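PDB 3T6G: SH2 domain-containing protein 3C from Homo sapiens, which acts as a signalling adapter in integrin-mediated cell adhesion and migration, its C-terminal Ras-GEF-like domain being held in a closed conformation that BCAR1 binding requires. Local coordinates for residues C62-I67 / L97-R102; L24-D29 / Q282-W287; A150-L155 / K184-L189; M106-A111 / R298-F303. The protein carries 2 engineered substitutions. All coordinates share one frame; numbering follows the deposited sequence.

Contact 1 (C62-I67 / L97-R102); sequences CLVARI and LDLLER
Val64 and Leu99 lie alongside each other, running opposite ways, and meet through one methyl apiece, Val64 CG1 and Leu99 CD2, at 4.1 Å. Val64 points at the partner helix, while Leu99 comes over with the end of its chain. That single leucine methyl serves two neighbours, since Ala65 CB lies 4.0 Å from Leu99 CD2. Val64 holds CG1 anti to its backbone N (chi1 166°), which lets the same branch also touch the aliphatic stem of Arg102, where CG1 stands 4.2 Å from Arg102 CD. The two chains cross at a slant, the arginine running extended from CG to NE past the valine branch. Its charged end is engaged by a salt bridge from NE to Asp61 and by hydrogen bonds from NH1 to Phe277 O and Thr279, which anchors the far end of the stem. Segment 62-67 closes helix 50-64 with a Schellman motif: Arg66 has positive phi (55°), and Ile67 N bonds to Cys62 O at 2.8 Å. Ala65 and Val64 thus belong to a helix end that packs against the first half of the long helix 93-115, a helix-to-helix joint of the Ras-GEF-like domain. The chemistry is plain van der Waals contact across the two segments, with the arginine supplying methylene rather than charge; its polar bonds, made to helix 50-64, Phe277 and Thr279, probably restrain how the apolar surfaces can shift.

Contact 2 (L24-D29 / Q282-W287); sequences LLIPRD and QMRLLW
Arg284 brings NH1 to the backbone of the loop 24-29, where Arg28 O accepts a weak hydrogen bond of 3.3 Å, bent to 127° at the hydrogen. The carbonyl approaches the guanidinium obliquely, while Pro27 O sits at the edge of the group, near its plane, 3.6 Å from NH1. On the apolar side of this small shell, Ile26 CG2 comes obliquely to within 3.3 Å of the same Arg284 NH1, the isoleucine and arginine chains crossing at a slant. The bend in the arginine chain at chi2 (-78°) turns the guanidinium to meet the loop. The stronger partner of NH1 is Asn30, just beyond the segment, and weak bonds from NE to Pro18 O and from NH2 to Ala19 O spread the group over more of the N-terminal chain. These bonds tie an irregular loop, which precedes helix 35-46, to helix 279-287 of the Ras-GEF-like domain, joining parts of the chain more than 250 residues apart. A leucine in place of Arg284 would probably leave Asn30 and the carbonyl of Arg28 without their donor and the loop less firmly attached. Further out, Ile26 is buried against Phe21, Leu37 and Phe281, which probably help to set its position. The helix itself is placed in part by Leu285, packed on Leu37 and Leu38 of helix 35-46 and on Met109 of helix 93-115.

Contact 3 (A150-L155 / K184-L189); sequences AVMGAL and KLKPFL
In the all-helical Ras-GEF-like domain, helix 145-155 packs on helix 175-193 mainly through Met152. The short segments approach to 11.2 Å between axes, with an angle of 115° between their directions, and Met152 fills the interval. Its chain, bent at chi2 (-74°) and chi3, lays different atoms against three residues of the partner. Near the root, Met152 CB touches Leu189 CD2 at 3.7 Å, the two side chains passing side by side with their ends pointing opposite ways. Further along, SD lies 3.9 Å from Leu185 CB, and here the chains cross at about a right angle. With alanine in place of Met152, Leu185 and Lys186 would probably lose their partner, and Leu189 would keep only the CB contact. Around this site Phe148 of helix 145-155 also packs on Leu185 and Leu189, and Tyr181 of helix 175-193 also touches Met152. Helix 175-193 is kinked at Pro187, whose N cannot donate to the preceding turn. Just before that kink the methionine methyl reaches the backbone itself, CE lying 3.7 Å from Lys186 CA.

Contact 4 (M106-A111 / R298-F303); sequences MSIMLA and RRYEKF
Helices 93-115 and 296-314 face each other here with Ile108 and Phe303 as the closest backbone pair, their CA atoms 8.2 Å apart, a spacing bridged by side chains alone. Ile108 points toward the partner helix and divides its two branches between two aromatic rings. CG2, anti to the backbone N, meets Phe303 at 3.5 Å from CD2 and 3.7 Å from CE2, approaching the ring obliquely. The longer branch runs the other way: CG1 lies beside the backbone N (chi1 -60°) and carries CD1 to 4.1 Å from Tyr300 CD1, again at an oblique approach. One isoleucine therefore touches the rings of two residues a helical turn apart. Both rings have further partners. Phe303 meets the Trp287 ring with planes at about 70° and packs on Leu33 and Val112, while Tyr300 sets its ring edge-to-face with His104 and hydrogen-bonds through OH to Thr105, which fixes the polar end as ring atom CD1 rests near the isoleucine. The contact is buried and wholly apolar across the two segments. It is plain helix-to-helix core packing in the Ras-GEF-like domain, joining the long helix 93-115 to the C-terminal helix 296-314.

Contacts 1 and 4 are buried and share helix 93-115, whose earlier part meets helix 50-64 and whose later part meets helix 296-314; a salt bridge from Glu101 to Arg299 joins them directly. Contact 3 is partly buried and couples to contact 4 where Ser107 OG pairs with Ala150 O and Leu110 packs on Val151. Contact 2 lies farther out, its centre about 18 Å from the centre of the chain, and is the one among the four where a polar bond, though weak, passes between the segments; the other three rely on apolar surfaces. It still reaches contact 4 through Trp287 and Arg299. Contacts 2 and 3 lie on opposite sides of the centre and do not touch.

Contact 1 (C62-I67 / L97-R102)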
loop_
_atom_site.group_PDB
_atom_site.type_symbol
_atom_site.label_atom_id
_atom_site.label_comp_id
_atom_site.label_asym_id
_atom_site.label_seq_id
_atom_site.Cartn_x
_atom_site.Cartn_y
_atom_site.Cartn_z
ATOM N N CYS A 62 2.161 1.789 12.094
ATOM C CA CYS A 62 3.580 1.575 12.061
ATOM C C CYS A 62 4.020 0.235 12.659
ATOM O O CYS A 62 5.039 -0.331 12.255
ATOM C CB CYS A 62 4.255 2.724 12.769
ATOM S SG CYS A 62 4.190 4.221 11.806
ATOM N N LEU A 63 3.266 -0.278 13.620
ATOM C CA LEU A 63 3.623 -1.575 14.191
ATOM C C LEU A 63 3.335 -2.652 13.148
ATOM O O LEU A 63 4.128 -3.572 12.959
ATOM C CB LEU A 63 2.858 -1.845 15.497
ATOM C CG LEU A 63 3.452 -1.221 16.779
ATOM C CD1 LEU A 63 2.474 -1.171 17.975
ATOM C CD2 LEU A 63 4.720 -1.967 17.218
ATOM N N VAL A 64 2.198 -2.519 12.469
ATOM C CA VAL A 64 1.733 -3.527 11.533
ATOM C C VAL A 64 2.612 -3.511 10.302
ATOM O O VAL A 64 2.923 -4.547 9.724
ATOM C CB VAL A 64 0.281 -3.270 11.090
ATOM C CG1 VAL A 64 -0.070 -4.121 9.866
ATOM C CG2 VAL A 64 -0.695 -3.546 12.240
ATOM N N ALA A 65 3.015 -2.317 9.907
ATOM C CA ALA A 65 3.823 -2.152 8.716
ATOM C C ALA A 65 5.300 -2.425 8.987
ATOM O O ALA A 65 6.125 -2.259 8.099
ATOM C CB ALA A 65 3.671 -0.738 8.201
ATOM N N ARG A 66 5.634 -2.798 10.223
ATOM C CA ARG A 66 7.033 -2.969 10.621
ATOM C C ARG A 66 7.887 -1.750 10.362
ATOM O O ARG A 66 8.971 -1.852 9.808
ATOM C CB ARG A 66 7.649 -4.217 9.967
ATOM C CG ARG A 66 6.735 -5.389 10.229
ATOM C CD ARG A 66 7.234 -6.639 9.674
ATOM N NE ARG A 66 6.111 -7.521 9.423
ATOM C CZ ARG A 66 6.237 -8.748 8.941
ATOM N NH1 ARG A 66 7.452 -9.221 8.660
ATOM N NH2 ARG A 66 5.152 -9.493 8.741
ATOM N N ILE A 67 7.389 -0.599 10.791
ATOM C CA ILE A 67 8.193 0.613 10.914
ATOM C C ILE A 67 8.626 0.783 12.375
ATOM O O ILE A 67 9.675 1.376 12.657
ATOM C CB ILE A 67 7.394 1.844 10.405
ATOM C CG1 ILE A 67 7.268 1.768 8.881
ATOM C CG2 ILE A 67 8.054 3.174 10.821
ATOM C CD1 ILE A 67 6.233 2.714 8.302
ATOM N N LEU A 97 -0.578 -7.895 1.494
ATOM C CA LEU A 97 -1.981 -8.241 1.590
ATOM C C LEU A 97 -2.575 -7.766 2.923
ATOM O O LEU A 97 -3.699 -7.274 2.942
ATOM C CB LEU A 97 -2.199 -9.734 1.366
ATOM C CG LEU A 97 -1.931 -10.221 -0.061
ATOM C CD1 LEU A 97 -2.266 -11.694 -0.170
ATOM C CD2 LEU A 97 -2.752 -9.433 -1.054
ATOM N N ASP A 98 -1.811 -7.889 4.016
ATOM C CA ASP A 98 -2.255 -7.435 5.337
ATOM C C ASP A 98 -2.495 -5.930 5.371
ATOM O O ASP A 98 -3.487 -5.469 5.933
ATOM C CB ASP A 98 -1.239 -7.780 6.430
ATOM C CG ASP A 98 -1.243 -9.233 6.775
ATOM O OD1 ASP A 98 -2.264 -9.902 6.473
ATOM O OD2 ASP A 98 -0.231 -9.703 7.347
ATOM N N LEU A 99 -1.566 -5.168 4.807
ATOM C CA LEU A 99 -1.751 -3.736 4.726
ATOM C C LEU A 99 -2.974 -3.389 3.879
ATOM O O LEU A 99 -3.572 -2.350 4.082
ATOM C CB LEU A 99 -0.519 -3.026 4.173
ATOM C CG LEU A 99 0.715 -2.908 5.058
ATOM C CD1 LEU A 99 1.849 -2.252 4.250
ATOM C CD2 LEU A 99 0.404 -2.086 6.294
ATOM N N LEU A 100 -3.339 -4.239 2.923
ATOM C CA LEU A 100 -4.513 -3.945 2.104
ATOM C C LEU A 100 -5.803 -4.219 2.894
ATOM O O LEU A 100 -6.781 -3.467 2.773
ATOM C CB LEU A 100 -4.504 -4.703 0.764
ATOM C CG LEU A 100 -3.573 -4.211 -0.362
ATOM C CD1 LEU A 100 -3.421 -5.267 -1.462
ATOM C CD2 LEU A 100 -4.021 -2.904 -0.972
ATOM N N GLU A 101 -5.817 -5.283 3.698
ATOM C CA GLU A 101 -6.973 -5.541 4.554
ATOM C C GLU A 101 -7.117 -4.388 5.526
ATOM O O GLU A 101 -8.221 -3.901 5.771
ATOM C CB GLU A 101 -6.838 -6.839 5.344
ATOM C CG GLU A 101 -8.025 -7.105 6.283
ATOM C CD GLU A 101 -9.252 -7.659 5.561
ATOM O OE1 GLU A 101 -9.065 -8.432 4.600
ATOM O OE2 GLU A 101 -10.399 -7.335 5.945
ATOM N N ARG A 102 -5.986 -3.940 6.056
ATOM C CA ARG A 102 -6.016 -2.906 7.072
ATOM C C ARG A 102 -6.650 -1.655 6.496
ATOM O O ARG A 102 -7.614 -1.120 7.053
ATOM C CB ARG A 102 -4.617 -2.583 7.614
ATOM C CG ARG A 102 -4.668 -1.760 8.917
ATOM C CD ARG A 102 -3.292 -1.453 9.509
ATOM N NE ARG A 102 -3.345 -0.311 10.414
ATOM C CZ ARG A 102 -4.008 -0.302 11.574
ATOM N NH1 ARG A 102 -4.682 -1.374 11.993
ATOM N NH2 ARG A 102 -3.997 0.782 12.328
#

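Contact 2 (L24-D29 / Q282-W287)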
loop_
_atom_site.group_PDB
_atom_site.type_symbol
_atom_site.label_atom_id
_atom_site.label_comp_id
_atom_site.label_asym_id
_atom_site.label_seq_id
_atom_site.Cartn_x
_atom_site.Cartn_y
_atom_site.Cartn_z
ATOM N N LEU A 24 -11.982 -7.301 26.351
ATOM C CA LEU A 24 -13.184 -6.948 27.121
ATOM C C LEU A 24 -14.264 -6.390 26.201
ATOM O O LEU A 24 -15.457 -6.553 26.453
ATOM C CB LEU A 24 -12.872 -5.915 28.206
ATOM C CG LEU A 24 -12.292 -6.373 29.539
ATOM C CD1 LEU A 24 -11.962 -5.143 30.363
ATOM C CD2 LEU A 24 -13.252 -7.283 30.326
ATOM N N LEU A 25 -13.824 -5.717 25.141
ATOM C CA LEU A 25 -14.707 -5.205 24.104
ATOM C C LEU A 25 -15.265 -6.336 23.254
ATOM O O LEU A 25 -16.462 -6.396 23.004
ATOM C CB LEU A 25 -13.932 -4.258 23.204
ATOM C CG LEU A 25 -13.876 -2.789 23.619
ATOM C CD1 LEU A 25 -14.113 -2.628 25.102
ATOM C CD2 LEU A 25 -12.566 -2.119 23.164
ATOM N N ILE A 26 -14.395 -7.234 22.801
ATOM C CA ILE A 26 -14.850 -8.328 21.952
ATOM C C ILE A 26 -14.872 -9.692 22.641
ATOM O O ILE A 26 -13.838 -10.351 22.736
ATOM C CB ILE A 26 -14.023 -8.410 20.662
ATOM C CG1 ILE A 26 -14.732 -7.631 19.565
ATOM C CG2 ILE A 26 -13.814 -9.861 20.237
ATOM C CD1 ILE A 26 -14.258 -6.221 19.466
ATOM N N PRO A 27 -16.064 -10.121 23.109
ATOM C CA PRO A 27 -16.232 -11.398 23.817
ATOM C C PRO A 27 -16.184 -12.595 22.863
ATOM O O PRO A 27 -16.230 -12.396 21.648
ATOM C CB PRO A 27 -17.614 -11.265 24.470
ATOM C CG PRO A 27 -18.362 -10.366 23.561
ATOM C CD PRO A 27 -17.342 -9.394 22.980
ATOM N N ARG A 28 -16.098 -13.808 23.408
ATOM C CA ARG A 28 -15.802 -14.995 22.610
ATOM C C ARG A 28 -16.575 -15.102 21.293
ATOM O O ARG A 28 -15.970 -15.074 20.221
ATOM C CB ARG A 28 -15.957 -16.275 23.432
ATOM C CG ARG A 28 -15.620 -17.549 22.659
ATOM C CD ARG A 28 -15.082 -18.641 23.582
ATOM N NE ARG A 28 -13.704 -18.366 23.985
ATOM C CZ ARG A 28 -13.011 -19.098 24.852
ATOM N NH1 ARG A 28 -13.560 -20.163 25.428
ATOM N NH2 ARG A 28 -11.761 -18.759 25.145
ATOM N N ASP A 29 -17.894 -15.229 21.359
ATOM C CA ASP A 29 -18.667 -15.428 20.136
ATOM C C ASP A 29 -19.532 -14.235 19.769
ATOM O O ASP A 29 -20.751 -14.307 19.882
ATOM C CB ASP A 29 -19.556 -16.663 20.262
ATOM C CG ASP A 29 -18.842 -17.935 19.861
ATOM O OD1 ASP A 29 -18.507 -18.736 20.762
ATOM O OD2 ASP A 29 -18.610 -18.129 18.643
ATOM N N GLN A 282 -11.347 -4.665 14.311
ATOM C CA GLN A 282 -12.292 -4.252 13.281
ATOM C C GLN A 282 -12.960 -5.415 12.559
ATOM O O GLN A 282 -14.183 -5.459 12.454
ATOM C CB GLN A 282 -11.640 -3.268 12.331
ATOM C CG GLN A 282 -11.210 -2.018 13.095
ATOM C CD GLN A 282 -10.463 -1.029 12.253
ATOM O OE1 GLN A 282 -10.204 -1.277 11.087
ATOM N NE2 GLN A 282 -10.088 0.097 12.848
ATOM N N MET A 283 -12.171 -6.375 12.093
ATOM C CA MET A 283 -12.753 -7.515 11.411
ATOM C C MET A 283 -13.842 -8.165 12.259
ATOM O O MET A 283 -14.944 -8.402 11.783
ATOM C CB MET A 283 -11.669 -8.516 10.999
ATOM C CG MET A 283 -10.679 -7.908 10.025
ATOM S SD MET A 283 -9.277 -8.965 9.681
ATOM C CE MET A 283 -10.076 -10.229 8.659
ATOM N N ARG A 284 -13.540 -8.425 13.523
ATOM C CA ARG A 284 -14.509 -9.013 14.451
ATOM C C ARG A 284 -15.726 -8.126 14.697
ATOM O O ARG A 284 -16.872 -8.595 14.699
ATOM C CB ARG A 284 -13.824 -9.318 15.779
ATOM C CG ARG A 284 -13.039 -10.618 15.769
ATOM C CD ARG A 284 -14.007 -11.760 15.906
ATOM N NE ARG A 284 -13.365 -12.884 16.564
ATOM C CZ ARG A 284 -13.606 -13.273 17.809
ATOM N NH1 ARG A 284 -14.504 -12.636 18.545
ATOM N NH2 ARG A 284 -12.954 -14.317 18.304
ATOM N N LEU A 285 -15.474 -6.840 14.913
ATOM C CA LEU A 285 -16.556 -5.868 15.052
ATOM C C LEU A 285 -17.473 -5.917 13.848
ATOM O O LEU A 285 -18.667 -6.115 13.969
ATOM C CB LEU A 285 -15.984 -4.460 15.161
ATOM C CG LEU A 285 -16.989 -3.322 15.063
ATOM C CD1 LEU A 285 -17.938 -3.390 16.229
ATOM C CD2 LEU A 285 -16.245 -1.997 15.046
ATOM N N LEU A 286 -16.893 -5.724 12.676
ATOM C CA LEU A 286 -17.657 -5.603 11.447
ATOM C C LEU A 286 -18.336 -6.912 11.041
ATOM O O LEU A 286 -19.526 -6.953 10.741
ATOM C CB LEU A 286 -16.729 -5.094 10.346
ATOM C CG LEU A 286 -16.264 -3.663 10.649
ATOM C CD1 LEU A 286 -15.141 -3.214 9.745
ATOM C CD2 LEU A 286 -17.438 -2.696 10.560
ATOM N N TRP A 287 -17.590 -8.000 11.052
ATOM C CA TRP A 287 -18.136 -9.225 10.489
ATOM C C TRP A 287 -18.540 -10.274 11.517
ATOM O O TRP A 287 -19.147 -11.286 11.162
ATOM C CB TRP A 287 -17.190 -9.780 9.419
ATOM C CG TRP A 287 -17.046 -8.819 8.249
ATOM C CD1 TRP A 287 -17.927 -8.650 7.211
ATOM C CD2 TRP A 287 -15.978 -7.883 8.021
ATOM N NE1 TRP A 287 -17.467 -7.674 6.355
ATOM C CE2 TRP A 287 -16.272 -7.189 6.830
ATOM C CE3 TRP A 287 -14.796 -7.573 8.704
ATOM C CZ2 TRP A 287 -15.435 -6.206 6.309
ATOM C CZ3 TRP A 287 -13.964 -6.589 8.185
ATOM C CH2 TRP A 287 -14.283 -5.925 6.996
#

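Contact 3 (A150-L155 / K184-L189)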
loop_
_atom_site.group_PDB
_atom_site.type_symbol
_atom_site.label_atom_id
_atom_site.label_comp_id
_atom_site.label_asym_id
_atom_site.label_seq_id
_atom_site.Cartn_x
_atom_site.Cartn_y
_atom_site.Cartn_z
ATOM N N ALA A 150 -6.490 6.147 3.918
ATOM C CA ALA A 150 -7.573 5.294 4.365
ATOM C C ALA A 150 -8.745 6.167 4.872
ATOM O O ALA A 150 -9.911 5.773 4.786
ATOM C CB ALA A 150 -7.080 4.328 5.459
ATOM N N VAL A 151 -8.433 7.361 5.379
ATOM C CA VAL A 151 -9.464 8.213 5.951
ATOM C C VAL A 151 -10.223 8.950 4.852
ATOM O O VAL A 151 -11.455 8.925 4.834
ATOM C CB VAL A 151 -8.908 9.176 7.023
ATOM C CG1 VAL A 151 -9.879 10.324 7.264
ATOM C CG2 VAL A 151 -8.608 8.397 8.346
ATOM N N MET A 152 -9.478 9.604 3.961
ATOM C CA MET A 152 -9.979 10.078 2.665
ATOM C C MET A 152 -10.746 8.989 1.893
ATOM O O MET A 152 -11.786 9.255 1.309
ATOM C CB MET A 152 -8.811 10.575 1.815
ATOM C CG MET A 152 -8.001 11.672 2.499
ATOM S SD MET A 152 -8.890 13.244 2.505
ATOM C CE MET A 152 -9.153 13.449 0.750
ATOM N N GLY A 153 -10.242 7.763 1.894
ATOM C CA GLY A 153 -11.001 6.658 1.343
ATOM C C GLY A 153 -12.398 6.565 1.934
ATOM O O GLY A 153 -13.366 6.369 1.214
ATOM N N ALA A 154 -12.515 6.714 3.248
ATOM C CA ALA A 154 -13.831 6.721 3.909
ATOM C C ALA A 154 -14.738 7.881 3.422
ATOM O O ALA A 154 -15.925 7.689 3.131
ATOM C CB ALA A 154 -13.652 6.818 5.389
ATOM N N LEU A 155 -14.147 9.069 3.336
ATOM C CA LEU A 155 -14.853 10.298 3.044
ATOM C C LEU A 155 -15.333 10.314 1.613
ATOM O O LEU A 155 -16.097 11.181 1.228
ATOM C CB LEU A 155 -13.931 11.495 3.297
ATOM C CG LEU A 155 -13.578 11.685 4.778
ATOM C CD1 LEU A 155 -12.560 12.787 4.936
ATOM C CD2 LEU A 155 -14.832 11.989 5.610
ATOM N N LYS A 184 -7.627 21.225 -0.560
ATOM C CA LYS A 184 -6.277 20.917 -0.087
ATOM C C LYS A 184 -6.003 19.426 -0.066
ATOM O O LYS A 184 -5.096 18.947 -0.739
ATOM C CB LYS A 184 -6.040 21.505 1.305
ATOM C CG LYS A 184 -6.164 23.028 1.364
ATOM C CD LYS A 184 -5.061 23.727 0.585
ATOM C CE LYS A 184 -5.312 25.223 0.501
ATOM N NZ LYS A 184 -4.514 25.856 -0.595
ATOM N N LEU A 185 -6.807 18.703 0.702
ATOM C CA LEU A 185 -6.566 17.299 0.949
ATOM C C LEU A 185 -6.792 16.435 -0.263
ATOM O O LEU A 185 -5.954 15.587 -0.592
ATOM C CB LEU A 185 -7.459 16.803 2.084
ATOM C CG LEU A 185 -7.230 17.560 3.378
ATOM C CD1 LEU A 185 -8.068 16.962 4.509
ATOM C CD2 LEU A 185 -5.739 17.541 3.688
ATOM N N LYS A 186 -7.947 16.619 -0.892
ATOM C CA LYS A 186 -8.362 15.773 -2.010
ATOM C C LYS A 186 -7.359 15.771 -3.165
ATOM O O LYS A 186 -6.992 14.702 -3.684
ATOM C CB LYS A 186 -9.741 16.183 -2.516
ATOM C CG LYS A 186 -10.677 15.010 -2.672
ATOM C CD LYS A 186 -12.083 15.461 -2.938
ATOM C CE LYS A 186 -12.992 14.275 -3.155
ATOM N NZ LYS A 186 -14.410 14.729 -3.246
ATOM N N PRO A 187 -6.914 16.968 -3.564
ATOM C CA PRO A 187 -5.978 17.153 -4.681
ATOM C C PRO A 187 -4.542 16.793 -4.306
ATOM O O PRO A 187 -3.717 16.533 -5.183
ATOM C CB PRO A 187 -6.094 18.652 -5.008
ATOM C CG PRO A 187 -7.378 19.116 -4.313
ATOM C CD PRO A 187 -7.491 18.238 -3.097
ATOM N N PHE A 188 -4.240 16.790 -3.015
ATOM C CA PHE A 188 -2.941 16.324 -2.545
ATOM C C PHE A 188 -2.862 14.832 -2.803
ATOM O O PHE A 188 -1.910 14.325 -3.386
ATOM C CB PHE A 188 -2.811 16.585 -1.053
ATOM C CG PHE A 188 -1.502 16.136 -0.459
ATOM C CD1 PHE A 188 -0.339 16.850 -0.689
ATOM C CD2 PHE A 188 -1.444 15.022 0.363
ATOM C CE1 PHE A 188 0.860 16.448 -0.124
ATOM C CE2 PHE A 188 -0.246 14.617 0.942
ATOM C CZ PHE A 188 0.903 15.329 0.697
ATOM N N LEU A 189 -3.898 14.143 -2.366
ATOM C CA LEU A 189 -3.995 12.713 -2.541
ATOM C C LEU A 189 -3.991 12.342 -4.023
ATOM O O LEU A 189 -3.490 11.287 -4.413
ATOM C CB LEU A 189 -5.273 12.228 -1.884
ATOM C CG LEU A 189 -5.508 10.732 -1.903
ATOM C CD1 LEU A 189 -4.374 9.985 -1.223
ATOM C CD2 LEU A 189 -6.847 10.420 -1.281
#

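Contact 4 (M106-A111 / R298-F303)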
loop_
_atom_site.group_PDB
_atom_site.type_symbol
_atom_site.label_atom_id
_atom_site.label_comp_id
_atom_site.label_asym_id
_atom_site.label_seq_id
_atom_site.Cartn_x
_atom_site.Cartn_y
_atom_site.Cartn_z
ATOM N N MET A 106 -10.290 -0.350 7.644
ATOM C CA MET A 106 -10.296 0.914 8.353
ATOM C C MET A 106 -11.334 1.874 7.742
ATOM O O MET A 106 -12.198 2.387 8.458
ATOM C CB MET A 106 -8.888 1.509 8.282
ATOM C CG MET A 106 -8.711 2.918 8.832
ATOM S SD MET A 106 -8.732 2.968 10.627
ATOM C CE MET A 106 -7.843 1.488 11.125
ATOM N N SER A 107 -11.247 2.114 6.432
ATOM C CA SER A 107 -12.199 2.990 5.715
ATOM C C SER A 107 -13.646 2.602 6.004
ATOM O O SER A 107 -14.495 3.452 6.281
ATOM C CB SER A 107 -11.946 2.948 4.218
ATOM O OG SER A 107 -10.682 3.507 3.920
ATOM N N ILE A 108 -13.910 1.304 5.999
ATOM C CA ILE A 108 -15.219 0.823 6.391
ATOM C C ILE A 108 -15.578 1.268 7.832
ATOM O O ILE A 108 -16.669 1.781 8.085
ATOM C CB ILE A 108 -15.272 -0.700 6.280
ATOM C CG1 ILE A 108 -15.003 -1.128 4.832
ATOM C CG2 ILE A 108 -16.613 -1.217 6.748
ATOM C CD1 ILE A 108 -15.369 -2.587 4.542
ATOM N N MET A 109 -14.646 1.068 8.763
ATOM C CA MET A 109 -14.853 1.381 10.175
ATOM C C MET A 109 -15.278 2.835 10.301
ATOM O O MET A 109 -16.327 3.134 10.852
ATOM C CB MET A 109 -13.547 1.158 10.962
ATOM C CG MET A 109 -13.575 1.630 12.425
ATOM S SD MET A 109 -14.548 0.448 13.348
ATOM C CE MET A 109 -13.949 0.737 15.011
ATOM N N LEU A 110 -14.441 3.733 9.786
ATOM C CA LEU A 110 -14.744 5.151 9.772
ATOM C C LEU A 110 -16.103 5.457 9.094
ATOM O O LEU A 110 -16.870 6.271 9.593
ATOM C CB LEU A 110 -13.588 5.944 9.132
ATOM C CG LEU A 110 -12.318 5.741 9.965
ATOM C CD1 LEU A 110 -11.117 6.526 9.462
ATOM C CD2 LEU A 110 -12.629 6.125 11.394
ATOM N N ALA A 111 -16.404 4.799 7.976
ATOM C CA ALA A 111 -17.664 5.064 7.283
ATOM C C ALA A 111 -18.867 4.640 8.126
ATOM O O ALA A 111 -19.899 5.309 8.129
ATOM C CB ALA A 111 -17.694 4.378 5.933
ATOM N N ARG A 298 -15.775 -11.559 -0.233
ATOM C CA ARG A 298 -17.122 -11.747 0.293
ATOM C C ARG A 298 -17.413 -10.771 1.435
ATOM O O ARG A 298 -18.469 -10.142 1.463
ATOM C CB ARG A 298 -17.290 -13.195 0.763
ATOM C CG ARG A 298 -18.720 -13.710 0.814
ATOM C CD ARG A 298 -18.736 -15.221 0.574
ATOM N NE ARG A 298 -19.977 -15.862 1.006
ATOM C CZ ARG A 298 -20.211 -17.168 0.904
ATOM N NH1 ARG A 298 -19.292 -17.969 0.377
ATOM N NH2 ARG A 298 -21.365 -17.674 1.323
ATOM N N ARG A 299 -16.481 -10.637 2.376
ATOM C CA ARG A 299 -16.674 -9.704 3.480
ATOM C C ARG A 299 -16.921 -8.302 2.927
ATOM O O ARG A 299 -17.793 -7.575 3.411
ATOM C CB ARG A 299 -15.480 -9.719 4.454
ATOM C CG ARG A 299 -15.442 -10.947 5.378
ATOM C CD ARG A 299 -14.315 -10.914 6.408
ATOM N NE ARG A 299 -12.971 -10.961 5.825
ATOM C CZ ARG A 299 -12.198 -9.888 5.661
ATOM N NH1 ARG A 299 -10.991 -9.998 5.134
ATOM N NH2 ARG A 299 -12.634 -8.691 6.029
ATOM N N TYR A 300 -16.162 -7.939 1.895
ATOM C CA TYR A 300 -16.223 -6.594 1.342
ATOM C C TYR A 300 -17.458 -6.401 0.476
ATOM O O TYR A 300 -18.104 -5.356 0.547
ATOM C CB TYR A 300 -14.946 -6.246 0.568
ATOM C CG TYR A 300 -13.748 -5.928 1.446
ATOM C CD1 TYR A 300 -13.819 -6.021 2.837
ATOM C CD2 TYR A 300 -12.547 -5.520 0.887
ATOM C CE1 TYR A 300 -12.713 -5.714 3.641
ATOM C CE2 TYR A 300 -11.439 -5.213 1.674
ATOM C CZ TYR A 300 -11.524 -5.306 3.050
ATOM O OH TYR A 300 -10.412 -5.004 3.823
ATOM N N GLU A 301 -17.787 -7.406 -0.330
ATOM C CA GLU A 301 -19.007 -7.385 -1.129
ATOM C C GLU A 301 -20.202 -7.136 -0.224
ATOM O O GLU A 301 -21.021 -6.265 -0.490
ATOM C CB GLU A 301 -19.223 -8.723 -1.845
ATOM C CG GLU A 301 -18.149 -9.118 -2.847
ATOM C CD GLU A 301 -18.238 -10.590 -3.263
ATOM O OE1 GLU A 301 -18.465 -11.455 -2.383
ATOM O OE2 GLU A 301 -18.083 -10.881 -4.471
ATOM N N LYS A 302 -20.308 -7.908 0.852
ATOM C CA LYS A 302 -21.497 -7.847 1.692
ATOM C C LYS A 302 -21.611 -6.517 2.424
ATOM O O LYS A 302 -22.711 -6.036 2.688
ATOM C CB LYS A 302 -21.542 -9.020 2.678
ATOM C CG LYS A 302 -21.331 -10.399 2.031
ATOM C CD LYS A 302 -22.370 -10.709 0.937
ATOM C CE LYS A 302 -22.183 -12.105 0.306
ATOM N NZ LYS A 302 -20.994 -12.213 -0.598
ATOM N N PHE A 303 -20.481 -5.905 2.745
ATOM C CA PHE A 303 -20.547 -4.653 3.478
ATOM C C PHE A 303 -20.871 -3.484 2.574
ATOM O O PHE A 303 -21.434 -2.483 3.018
ATOM C CB PHE A 303 -19.267 -4.384 4.270
ATOM C CG PHE A 303 -19.534 -4.024 5.700
ATOM C CD1 PHE A 303 -19.603 -5.016 6.676
ATOM C CD2 PHE A 303 -19.747 -2.704 6.069
ATOM C CE1 PHE A 303 -19.868 -4.695 8.001
ATOM C CE2 PHE A 303 -20.021 -2.377 7.388
ATOM C CZ PHE A 303 -20.084 -3.374 8.354
#